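Local coordinates for protein probable ribosomal RNA small subunit methyltransferase (PDB 3DMH) that transfers a methyl group from S-adenosylmethionine to the N2 amine of a guanosine in 16S RNA of the small ribosomal subunit, at residues 302-307 with 320-325; 257-262 with 291-296; 355-360 with 366-371. All blocks are in the same frame, centred on the assembly; numbering follows the deposited sequence.

Interaction 1: 302-307 with 320-325; sequences IVTNPP and QAFVNV. With SAM (S-adenosylmethionine), chain D; GMP (guanosine), chain E.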
loop_
_atom_site.group_PDB
_atom_site.type_symbol
_atom_site.label_atom_id
_atom_site.label_comp_id
_atom_site.label_asym_id
_atom_site.label_seq_id
_atom_site.Cartn_x
_atom_site.Cartn_y
_atom_site.Cartn_z
ATOM N N ILE A 302 -8.916 -5.071 -18.565
ATOM C CA ILE A 302 -8.277 -4.453 -17.401
ATOM C C ILE A 302 -9.354 -4.006 -16.431
ATOM O O ILE A 302 -10.364 -3.416 -16.842
ATOM C CB ILE A 302 -7.370 -3.279 -17.814
ATOM C CG1 ILE A 302 -6.237 -3.827 -18.689
ATOM C CG2 ILE A 302 -6.813 -2.558 -16.557
ATOM C CD1 ILE A 302 -5.192 -2.813 -19.103
ATOM N N VAL A 303 -9.187 -4.368 -15.163
ATOM C CA VAL A 303 -10.200 -4.049 -14.152
ATOM C C VAL A 303 -9.538 -3.279 -13.034
ATOM O O VAL A 303 -8.353 -3.494 -12.740
ATOM C CB VAL A 303 -10.891 -5.320 -13.559
ATOM C CG1 VAL A 303 -11.619 -6.088 -14.648
ATOM C CG2 VAL A 303 -9.863 -6.221 -12.843
ATOM N N THR A 304 -10.300 -2.399 -12.389
ATOM C CA THR A 304 -9.755 -1.721 -11.225
ATOM C C THR A 304 -10.834 -1.171 -10.315
ATOM O O THR A 304 -11.846 -0.660 -10.784
ATOM C CB THR A 304 -8.759 -0.589 -11.620
ATOM O OG1 THR A 304 -8.122 -0.083 -10.438
ATOM C CG2 THR A 304 -9.470 0.569 -12.375
ATOM N N ASN A 305 -10.587 -1.337 -9.015
ATOM C CA ASN A 305 -11.271 -0.606 -7.950
ATOM C C ASN A 305 -10.162 0.286 -7.356
ATOM O O ASN A 305 -9.422 -0.167 -6.472
ATOM C CB ASN A 305 -11.789 -1.621 -6.931
ATOM C CG ASN A 305 -12.499 -0.977 -5.756
ATOM O OD1 ASN A 305 -12.614 0.241 -5.681
ATOM N ND2 ASN A 305 -12.979 -1.809 -4.818
ATOM N N PRO A 306 -9.986 1.509 -7.890
ATOM C CA PRO A 306 -8.795 2.271 -7.505
ATOM C C PRO A 306 -8.796 2.776 -6.067
ATOM O O PRO A 306 -9.867 2.899 -5.430
ATOM C CB PRO A 306 -8.796 3.483 -8.449
ATOM C CG PRO A 306 -9.859 3.264 -9.432
ATOM C CD PRO A 306 -10.805 2.219 -8.898
ATOM N N PRO A 307 -7.613 3.149 -5.568
ATOM C CA PRO A 307 -7.550 3.805 -4.257
ATOM C C PRO A 307 -8.258 5.155 -4.285
ATOM O O PRO A 307 -8.406 5.755 -5.350
ATOM C CB PRO A 307 -6.050 4.003 -4.021
ATOM C CG PRO A 307 -5.449 3.987 -5.394
ATOM C CD PRO A 307 -6.300 3.094 -6.241
ATOM N N GLN A 320 -5.529 8.226 -11.135
ATOM C CA GLN A 320 -5.428 8.815 -12.470
ATOM C C GLN A 320 -4.437 8.012 -13.323
ATOM O O GLN A 320 -4.708 7.724 -14.485
ATOM C CB GLN A 320 -4.989 10.272 -12.345
ATOM C CG GLN A 320 -5.054 11.066 -13.624
ATOM C CD GLN A 320 -4.871 12.560 -13.362
ATOM O OE1 GLN A 320 -5.171 13.051 -12.265
ATOM N NE2 GLN A 320 -4.379 13.284 -14.363
ATOM N N ALA A 321 -3.295 7.628 -12.735
ATOM C CA ALA A 321 -2.338 6.784 -13.434
ATOM C C ALA A 321 -2.929 5.442 -13.863
ATOM O O ALA A 321 -2.595 4.921 -14.937
ATOM C CB ALA A 321 -1.091 6.569 -12.577
ATOM N N PHE A 322 -3.805 4.873 -13.033
ATOM C CA PHE A 322 -4.454 3.612 -13.367
ATOM C C PHE A 322 -5.202 3.753 -14.688
ATOM O O PHE A 322 -5.125 2.875 -15.544
ATOM C CB PHE A 322 -5.449 3.217 -12.271
ATOM C CG PHE A 322 -4.839 2.485 -11.095
ATOM C CD1 PHE A 322 -3.457 2.421 -10.881
ATOM C CD2 PHE A 322 -5.688 1.862 -10.176
ATOM C CE1 PHE A 322 -2.970 1.719 -9.784
ATOM C CE2 PHE A 322 -5.209 1.179 -9.091
ATOM C CZ PHE A 322 -3.836 1.099 -8.890
ATOM N N VAL A 323 -5.925 4.867 -14.845
ATOM C CA VAL A 323 -6.693 5.086 -16.078
ATOM C C VAL A 323 -5.755 5.236 -17.269
ATOM O O VAL A 323 -5.986 4.622 -18.296
ATOM C CB VAL A 323 -7.567 6.322 -15.957
ATOM C CG1 VAL A 323 -8.297 6.628 -17.292
ATOM C CG2 VAL A 323 -8.572 6.100 -14.869
ATOM N N ASN A 324 -4.698 6.037 -17.110
ATOM C CA ASN A 324 -3.754 6.260 -18.222
ATOM C C ASN A 324 -3.085 4.947 -18.598
ATOM O O ASN A 324 -2.924 4.629 -19.782
ATOM C CB ASN A 324 -2.683 7.297 -17.858
ATOM C CG ASN A 324 -3.269 8.660 -17.526
ATOM O OD1 ASN A 324 -4.395 8.983 -17.906
ATOM N ND2 ASN A 324 -2.500 9.470 -16.804
ATOM N N VAL A 325 -2.703 4.173 -17.578
ATOM C CA VAL A 325 -2.062 2.890 -17.833
ATOM C C VAL A 325 -3.031 1.901 -18.507
ATOM O O VAL A 325 -2.657 1.218 -19.449
ATOM C CB VAL A 325 -1.408 2.336 -16.543
ATOM C CG1 VAL A 325 -1.020 0.864 -16.698
ATOM C CG2 VAL A 325 -0.187 3.173 -16.196
HETATM N N SAM D . -8.743 -4.809 -6.015
HETATM C CA SAM D . -8.921 -4.929 -4.527
HETATM C C SAM D . -10.398 -5.043 -4.216
HETATM O O SAM D . -11.173 -4.778 -5.146
HETATM O OXT SAM D . -10.766 -5.352 -3.070
HETATM C CB SAM D . -8.364 -3.704 -3.798
HETATM C CG SAM D . -8.988 -2.359 -4.180
HETATM S SD SAM D . -8.328 -1.004 -3.158
HETATM C CE SAM D . -9.643 0.240 -3.309
HETATM C "C5'" SAM D . -7.028 -0.224 -4.159
HETATM C "C4'" SAM D . -5.735 -1.023 -4.152
HETATM O "O4'" SAM D . -4.805 -0.228 -4.884
HETATM C "C3'" SAM D . -5.142 -1.288 -2.761
HETATM O "O3'" SAM D . -4.907 -2.673 -2.543
HETATM C "C2'" SAM D . -3.852 -0.460 -2.767
HETATM O "O2'" SAM D . -2.807 -0.961 -1.957
HETATM C "C1'" SAM D . -3.557 -0.471 -4.265
HETATM N N9 SAM D . -2.601 0.556 -4.632
HETATM C C8 SAM D . -2.401 1.812 -4.063
HETATM N N7 SAM D . -1.420 2.455 -4.743
HETATM C C5 SAM D . -0.980 1.604 -5.735
HETATM C C6 SAM D . 0.024 1.694 -6.706
HETATM N N6 SAM D . 0.812 2.774 -6.796
HETATM N N1 SAM D . 0.191 0.627 -7.558
HETATM C C2 SAM D . -0.585 -0.506 -7.463
HETATM N N3 SAM D . -1.550 -0.646 -6.472
HETATM C C4 SAM D . -1.729 0.412 -5.650
HETATM C "C4'" GMP E . -18.621 3.344 1.577
HETATM O "O4'" GMP E . -17.907 3.428 0.337
HETATM C "C3'" GMP E . -17.621 3.689 2.669
HETATM O "O3'" GMP E . -17.123 2.455 3.202
HETATM C "C2'" GMP E . -16.507 4.409 1.930
HETATM O "O2'" GMP E . -15.246 4.231 2.576
HETATM C "C1'" GMP E . -16.527 3.720 0.576
HETATM N N9 GMP E . -16.048 4.527 -0.566
HETATM C C8 GMP E . -16.123 5.857 -0.742
HETATM N N7 GMP E . -15.592 6.228 -1.936
HETATM C C5 GMP E . -15.181 5.102 -2.562
HETATM C C6 GMP E . -14.528 4.756 -3.851
HETATM O O6 GMP E . -14.236 5.641 -4.682
HETATM N N1 GMP E . -14.265 3.457 -4.088
HETATM C C2 GMP E . -14.569 2.469 -3.211
HETATM N N2 GMP E . -14.284 1.175 -3.492
HETATM N N3 GMP E . -15.169 2.715 -2.013
HETATM C C4 GMP E . -15.489 3.984 -1.654
#

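Interaction 2: 257-262 with 291-296; sequences EVVGVE and EALTEE. With SAM (S-adenosylmethionine), chain D.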
loop_
_atom_site.group_PDB
_atom_site.type_symbol
_atom_site.label_atom_id
_atom_site.label_comp_id
_atom_site.label_asym_id
_atom_site.label_seq_id
_atom_site.Cartn_x
_atom_site.Cartn_y
_atom_site.Cartn_z
ATOM N N GLU A 257 -6.318 -15.426 -17.640
ATOM C CA GLU A 257 -4.901 -15.429 -17.281
ATOM C C GLU A 257 -4.565 -14.067 -16.672
ATOM O O GLU A 257 -4.298 -13.105 -17.393
ATOM C CB GLU A 257 -4.043 -15.731 -18.515
ATOM C CG GLU A 257 -4.508 -16.989 -19.259
ATOM C CD GLU A 257 -3.720 -17.305 -20.524
ATOM O OE1 GLU A 257 -2.659 -16.692 -20.766
ATOM O OE2 GLU A 257 -4.168 -18.190 -21.284
ATOM N N VAL A 258 -4.605 -14.006 -15.339
ATOM C CA VAL A 258 -4.620 -12.744 -14.587
ATOM C C VAL A 258 -3.246 -12.359 -14.065
ATOM O O VAL A 258 -2.508 -13.209 -13.542
ATOM C CB VAL A 258 -5.609 -12.811 -13.397
ATOM C CG1 VAL A 258 -5.825 -11.424 -12.824
ATOM C CG2 VAL A 258 -6.950 -13.403 -13.821
ATOM N N VAL A 259 -2.930 -11.072 -14.240
ATOM C CA VAL A 259 -1.773 -10.432 -13.619
ATOM C C VAL A 259 -2.325 -9.383 -12.672
ATOM O O VAL A 259 -3.082 -8.517 -13.105
ATOM C CB VAL A 259 -0.888 -9.720 -14.641
ATOM C CG1 VAL A 259 0.276 -8.998 -13.932
ATOM C CG2 VAL A 259 -0.336 -10.714 -15.653
ATOM N N GLY A 260 -1.990 -9.483 -11.384
ATOM C CA GLY A 260 -2.380 -8.465 -10.398
ATOM C C GLY A 260 -1.147 -7.633 -10.124
ATOM O O GLY A 260 -0.059 -8.182 -9.955
ATOM N N VAL A 261 -1.316 -6.308 -10.130
ATOM C CA VAL A 261 -0.247 -5.393 -9.693
ATOM C C VAL A 261 -0.726 -4.689 -8.446
ATOM O O VAL A 261 -1.876 -4.263 -8.352
ATOM C CB VAL A 261 0.201 -4.379 -10.768
ATOM C CG1 VAL A 261 0.949 -5.108 -11.897
ATOM C CG2 VAL A 261 -0.943 -3.533 -11.356
ATOM N N GLU A 262 0.173 -4.604 -7.470
ATOM C CA GLU A 262 -0.197 -4.113 -6.138
ATOM C C GLU A 262 1.045 -3.496 -5.489
ATOM O O GLU A 262 2.110 -4.153 -5.458
ATOM C CB GLU A 262 -0.741 -5.286 -5.312
ATOM C CG GLU A 262 -0.942 -5.009 -3.834
ATOM C CD GLU A 262 -1.852 -3.820 -3.582
ATOM O OE1 GLU A 262 -3.018 -3.857 -4.027
ATOM O OE2 GLU A 262 -1.383 -2.869 -2.932
ATOM N N GLU A 291 4.841 -0.686 -13.135
ATOM C CA GLU A 291 6.307 -0.643 -13.107
ATOM C C GLU A 291 6.954 -2.010 -13.320
ATOM O O GLU A 291 8.005 -2.119 -13.968
ATOM C CB GLU A 291 6.744 -0.025 -11.773
ATOM C CG GLU A 291 8.198 -0.126 -11.425
ATOM C CD GLU A 291 8.461 -1.078 -10.299
ATOM O OE1 GLU A 291 7.513 -1.457 -9.558
ATOM O OE2 GLU A 291 9.645 -1.435 -10.157
ATOM N N ALA A 292 6.313 -3.051 -12.782
ATOM C CA ALA A 292 6.875 -4.413 -12.847
ATOM C C ALA A 292 6.722 -5.080 -14.212
ATOM O O ALA A 292 7.355 -6.112 -14.467
ATOM C CB ALA A 292 6.237 -5.295 -11.787
ATOM N N LEU A 293 5.880 -4.520 -15.081
ATOM C CA LEU A 293 5.594 -5.164 -16.371
ATOM C C LEU A 293 6.659 -4.825 -17.390
ATOM O O LEU A 293 7.366 -3.815 -17.263
ATOM C CB LEU A 293 4.223 -4.757 -16.918
ATOM C CG LEU A 293 3.008 -4.914 -15.998
ATOM C CD1 LEU A 293 1.751 -4.491 -16.714
ATOM C CD2 LEU A 293 2.845 -6.314 -15.418
ATOM N N THR A 294 6.771 -5.665 -18.415
ATOM C CA THR A 294 7.631 -5.327 -19.532
ATOM C C THR A 294 6.992 -4.158 -20.261
ATOM O O THR A 294 5.785 -3.916 -20.134
ATOM C CB THR A 294 7.787 -6.500 -20.522
ATOM O OG1 THR A 294 6.486 -6.905 -20.970
ATOM C CG2 THR A 294 8.482 -7.666 -19.850
ATOM N N GLU A 295 7.794 -3.429 -21.031
ATOM C CA GLU A 295 7.283 -2.359 -21.874
ATOM C C GLU A 295 6.172 -2.867 -22.811
ATOM O O GLU A 295 5.186 -2.169 -23.050
ATOM C CB GLU A 295 8.446 -1.790 -22.699
ATOM C CG GLU A 295 8.138 -0.518 -23.464
ATOM C CD GLU A 295 9.386 0.136 -24.012
ATOM O OE1 GLU A 295 10.312 0.430 -23.219
ATOM O OE2 GLU A 295 9.451 0.351 -25.243
ATOM N N GLU A 296 6.324 -4.100 -23.284
ATOM C CA GLU A 296 5.468 -4.654 -24.338
ATOM C C GLU A 296 4.147 -5.290 -23.881
ATOM O O GLU A 296 3.250 -5.498 -24.705
ATOM C CB GLU A 296 6.245 -5.657 -25.208
ATOM C CG GLU A 296 6.905 -6.818 -24.450
ATOM C CD GLU A 296 8.359 -6.532 -24.047
ATOM O OE1 GLU A 296 8.713 -5.349 -23.837
ATOM O OE2 GLU A 296 9.151 -7.499 -23.935
HETATM N N SAM D . -8.743 -4.809 -6.015
HETATM C CA SAM D . -8.921 -4.929 -4.527
HETATM C C SAM D . -10.398 -5.043 -4.216
HETATM O O SAM D . -11.173 -4.778 -5.146
HETATM O OXT SAM D . -10.766 -5.352 -3.070
HETATM C CB SAM D . -8.364 -3.704 -3.798
HETATM C CG SAM D . -8.988 -2.359 -4.180
HETATM S SD SAM D . -8.328 -1.004 -3.158
HETATM C CE SAM D . -9.643 0.240 -3.309
HETATM C "C5'" SAM D . -7.028 -0.224 -4.159
HETATM C "C4'" SAM D . -5.735 -1.023 -4.152
HETATM O "O4'" SAM D . -4.805 -0.228 -4.884
HETATM C "C3'" SAM D . -5.142 -1.288 -2.761
HETATM O "O3'" SAM D . -4.907 -2.673 -2.543
HETATM C "C2'" SAM D . -3.852 -0.460 -2.767
HETATM O "O2'" SAM D . -2.807 -0.961 -1.957
HETATM C "C1'" SAM D . -3.557 -0.471 -4.265
HETATM N N9 SAM D . -2.601 0.556 -4.632
HETATM C C8 SAM D . -2.401 1.812 -4.063
HETATM N N7 SAM D . -1.420 2.455 -4.743
HETATM C C5 SAM D . -0.980 1.604 -5.735
HETATM C C6 SAM D . 0.024 1.694 -6.706
HETATM N N6 SAM D . 0.812 2.774 -6.796
HETATM N N1 SAM D . 0.191 0.627 -7.558
HETATM C C2 SAM D . -0.585 -0.506 -7.463
HETATM N N3 SAM D . -1.550 -0.646 -6.472
HETATM C C4 SAM D . -1.729 0.412 -5.650
#

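Interaction 3: 355-360 with 366-371; sequences GAFQTL and KVLFAE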
loop_
_atom_site.group_PDB
_atom_site.type_symbol
_atom_site.label_atom_id
_atom_site.label_comp_id
_atom_site.label_asym_id
_atom_site.label_seq_id
_atom_site.Cartn_x
_atom_site.Cartn_y
_atom_site.Cartn_z
ATOM N N GLY A 355 -11.686 8.021 -25.612
ATOM C CA GLY A 355 -12.519 8.697 -26.599
ATOM C C GLY A 355 -14.007 8.627 -26.296
ATOM O O GLY A 355 -14.789 9.448 -26.790
ATOM N N ALA A 356 -14.396 7.634 -25.493
ATOM C CA ALA A 356 -15.784 7.415 -25.096
ATOM C C ALA A 356 -15.826 6.515 -23.868
ATOM O O ALA A 356 -14.831 5.865 -23.539
ATOM C CB ALA A 356 -16.583 6.778 -26.237
ATOM N N PHE A 357 -16.971 6.486 -23.191
ATOM C CA PHE A 357 -17.173 5.591 -22.050
ATOM C C PHE A 357 -18.661 5.291 -21.882
ATOM O O PHE A 357 -19.511 5.979 -22.451
ATOM C CB PHE A 357 -16.604 6.207 -20.754
ATOM C CG PHE A 357 -17.427 7.345 -20.229
ATOM C CD1 PHE A 357 -18.399 7.130 -19.246
ATOM C CD2 PHE A 357 -17.271 8.629 -20.751
ATOM C CE1 PHE A 357 -19.190 8.178 -18.782
ATOM C CE2 PHE A 357 -18.054 9.688 -20.292
ATOM C CZ PHE A 357 -19.024 9.462 -19.308
ATOM N N GLN A 358 -18.967 4.263 -21.098
ATOM C CA GLN A 358 -20.339 3.937 -20.734
ATOM C C GLN A 358 -20.426 3.786 -19.220
ATOM O O GLN A 358 -19.419 3.496 -18.566
ATOM C CB GLN A 358 -20.787 2.647 -21.425
ATOM C CG GLN A 358 -20.673 2.702 -22.954
ATOM C CD GLN A 358 -21.148 1.433 -23.622
ATOM O OE1 GLN A 358 -22.229 0.930 -23.324
ATOM N NE2 GLN A 358 -20.343 0.912 -24.541
ATOM N N THR A 359 -21.617 4.022 -18.681
ATOM C CA THR A 359 -21.894 3.827 -17.270
ATOM C C THR A 359 -22.768 2.596 -17.142
ATOM O O THR A 359 -23.950 2.612 -17.524
ATOM C CB THR A 359 -22.600 5.048 -16.645
ATOM O OG1 THR A 359 -21.825 6.227 -16.903
ATOM C CG2 THR A 359 -22.777 4.862 -15.141
ATOM N N LEU A 360 -22.184 1.522 -16.628
ATOM C CA LEU A 360 -22.888 0.239 -16.561
ATOM C C LEU A 360 -23.737 0.095 -15.306
ATOM O O LEU A 360 -24.731 -0.628 -15.302
ATOM C CB LEU A 360 -21.895 -0.928 -16.653
ATOM C CG LEU A 360 -20.869 -0.896 -17.794
ATOM C CD1 LEU A 360 -19.997 -2.127 -17.759
ATOM C CD2 LEU A 360 -21.558 -0.781 -19.157
ATOM N N LYS A 366 -20.465 3.582 -8.817
ATOM C CA LYS A 366 -20.611 3.535 -10.265
ATOM C C LYS A 366 -19.545 2.672 -10.921
ATOM O O LYS A 366 -18.384 2.671 -10.505
ATOM C CB LYS A 366 -20.660 4.940 -10.888
ATOM C CG LYS A 366 -19.394 5.728 -10.819
ATOM C CD LYS A 366 -19.601 7.093 -11.428
ATOM C CE LYS A 366 -18.374 7.958 -11.196
ATOM N NZ LYS A 366 -18.706 9.405 -11.333
ATOM N N VAL A 367 -19.980 1.920 -11.925
ATOM C CA VAL A 367 -19.079 1.138 -12.752
ATOM C C VAL A 367 -19.031 1.788 -14.122
ATOM O O VAL A 367 -20.054 1.898 -14.827
ATOM C CB VAL A 367 -19.510 -0.341 -12.865
ATOM C CG1 VAL A 367 -18.521 -1.116 -13.726
ATOM C CG2 VAL A 367 -19.632 -0.977 -11.475
ATOM N N LEU A 368 -17.836 2.248 -14.476
ATOM C CA LEU A 368 -17.593 2.816 -15.790
ATOM C C LEU A 368 -16.889 1.799 -16.675
ATOM O O LEU A 368 -16.168 0.920 -16.183
ATOM C CB LEU A 368 -16.774 4.105 -15.682
ATOM C CG LEU A 368 -17.408 5.226 -14.841
ATOM C CD1 LEU A 368 -16.484 6.430 -14.781
ATOM C CD2 LEU A 368 -18.779 5.639 -15.352
ATOM N N PHE A 369 -17.104 1.944 -17.981
ATOM C CA PHE A 369 -16.593 1.010 -18.975
ATOM C C PHE A 369 -16.036 1.793 -20.149
ATOM O O PHE A 369 -16.565 2.845 -20.514
ATOM C CB PHE A 369 -17.743 0.099 -19.443
ATOM C CG PHE A 369 -17.414 -0.761 -20.648
ATOM C CD1 PHE A 369 -16.874 -2.032 -20.489
ATOM C CD2 PHE A 369 -17.683 -0.303 -21.942
ATOM C CE1 PHE A 369 -16.575 -2.835 -21.601
ATOM C CE2 PHE A 369 -17.397 -1.101 -23.068
ATOM C CZ PHE A 369 -16.841 -2.368 -22.895
ATOM N N ALA A 370 -14.957 1.281 -20.732
ATOM C CA ALA A 370 -14.436 1.832 -21.978
ATOM C C ALA A 370 -13.822 0.734 -22.828
ATOM O O ALA A 370 -13.339 -0.281 -22.315
ATOM C CB ALA A 370 -13.423 2.922 -21.697
ATOM N N GLU A 371 -13.843 0.948 -24.140
ATOM C CA GLU A 371 -13.247 0.014 -25.080
ATOM C C GLU A 371 -12.106 0.702 -25.816
ATOM O O GLU A 371 -12.262 1.838 -26.281
ATOM C CB GLU A 371 -14.295 -0.492 -26.084
ATOM C CG GLU A 371 -13.759 -1.567 -27.032
ATOM C CD GLU A 371 -14.776 -2.044 -28.051
ATOM O OE1 GLU A 371 -15.963 -2.200 -27.690
ATOM O OE2 GLU A 371 -14.381 -2.272 -29.216
HETATM O O HOH W 1 -15.137 3.513 -24.912
#

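Interaction 1: 302-307 with 320-325
Phe-322 comes off helix 317-329 and drives its ring against Thr-304, Pro-306 and Pro-307, where strand 299-304 ends in the Asn-Pro-Pro-Phe signature of Rossmann-like amino methyltransferases, completed by Phe-308. The tight part lies at the strand end. The OG1 of Thr-304 sits 3.1 Å from CD2 of the ring and approaches it obliquely. That hydroxyl oxygen is held by a hydrogen bond to the carbonyl of Leu-240, on the neighbouring strand 236-240, and its torsion (OG1 anti to the backbone N, chi1 -172°) swings it to the phenyl side. Across the ring plane from that hydroxyl, Pro-307 brings its CD to 3.6 Å from Phe-322 CE2, while the CB of Pro-306 stands further back, 3.9 Å from CD2. No hydrogen bond joins the two segments; the fit is one of shape. The far rim of the phenyl reaches the cofactor, with CZ 3.8 Å from N3 of the adenine, which lies at the ring's edge.

The contact slackens at Pro-307, which is partly open to solvent. The flank of the helix carrying Gln-320, Val-323 and Asn-324 packs on helix 346-354.

The backbone of the signature lines the reactive methyl: the carbonyl O of Asn-305 lies 3.2 Å from the S-methyl carbon CE of S-adenosylmethionine, and Pro-306 O is close to it as well. Asn-305 leaves the backbone on the side away from the helix; its ND2 bonds to Asp-213 and Ser-216, with a weak bond to the cofactor carboxylate. Its OD1 accepts a nearly straight bond of 2.9 Å from N2 of the bound guanosine (163° at the hydrogen). This holds the acceptor nitrogen N2 of guanosine 4.7 Å from the methyl carbon CE of S-adenosylmethionine.

Interaction 2: 257-262 with 291-296
OE2 of Glu-262 takes a 2.6 Å hydrogen bond from O2' of the S-adenosylmethionine ribose and a second bond from the backbone N of Asp-264. Its twin OE1 is likewise gripped twice, by the ribose O3' at 2.7 Å from OE1 and by the N of Gly-243. One carboxylate thus holds both sugar hydroxyls, the classic acidic residue at the end of the second strand of a Rossmann-like methyltransferase. A bend at chi2 (56°) turns the carboxylate to the ribose.

Further back along strand 257-262 the other face of the sheet meets the loop 291-296 through hydrocarbon alone. The branch that does the touching is CD2 of Leu-293. It lies 4.0 Å from CG1 of Val-259, the two side chains passing each other in opposite directions, and 4.2 Å from CG1 of Val-261, which it crosses at roughly a right angle. One methyl therefore bridges two valines on the same side of the strand. Leu-285 of the neighbouring strand adds to the same apolar patch, and Arg-329, at the end of helix 317-329, bonds to the carbonyl O of Thr-294 on the loop.

No hydrogen bond links strand and loop, so between this strand and the loop the contact is apolar packing at one leucine, whereas the side-chain polar chemistry described here is that of Glu-262 with the ribose.

Interaction 3: 355-360 with 366-371
Leu-368 and Thr-359 face each other in the antiparallel hairpin that finishes the methyltransferase sheet, where strand 358-362 forms the outer edge and strand 366-371 runs inside it. On their face, CD2 of Leu-368 is the bump. It fills the hollow between two side chains of the edge segment, 3.5 Å from Thr-359 OG1 and 4.2 Å from CD1 of Phe-357, all three side chains pointing the same way. Phe-357 can lie alongside because its CG is folded between its own N and carbonyl carbon (chi1 73°). Helix 346-354 closes over this face, with Tyr-346 on Leu-368 and Glu-347 and Glu-351 on Phe-357.

On the reverse face Phe-369 is the large knob. Leu-360 crosses it obliquely and presses CD1 to 3.6 Å from the CB of Phe-369, filling the notch at the root of the ring. The Gln-358 side chain runs alongside the ring instead, its NE2 3.9 Å from CE2 of Phe-369, the amide turned 80° from the ring plane. Arg-226 ties this corner together, bonding to Gln-358 OE1 and making a cation-pi contact with Phe-369, which also meets Phe-337 edge-to-face.

Gln-358 and Phe-369 form a hydrogen-bonded pair, N to O in both directions, and Leu-360 N bonds to Val-367 O at 2.8 Å. Before Phe-357 the first segment, here a loop, draws away from strand 366-371, and a water bridges them: it accepts from Glu-371 N at 3.0 Å and gives a weak bond to the carbonyl O of Ala-356.

Overall arrangement
All three contacts belong to one Rossmann-like methyltransferase domain, on the second of the chain's two seven-stranded mixed sheets, running from strand 283-286 to strand 358-362. Along the chain they follow in series: interaction 2, then 1, then 3. Interaction 1, on strand 299-304, sits between the other two, its centre about 13 Å from each; interactions 2 and 3 lie about 23 Å apart, centre to centre. None touches another. Interactions 1 and 2 share S-adenosylmethionine. The ends of strands 257-262 and 299-304 thus bring the cofactor and guanosine sites together, while the hairpin of interaction 3 completes the sheet's other edge, the side chain of Val-367 about 10 Å from the bound guanosine.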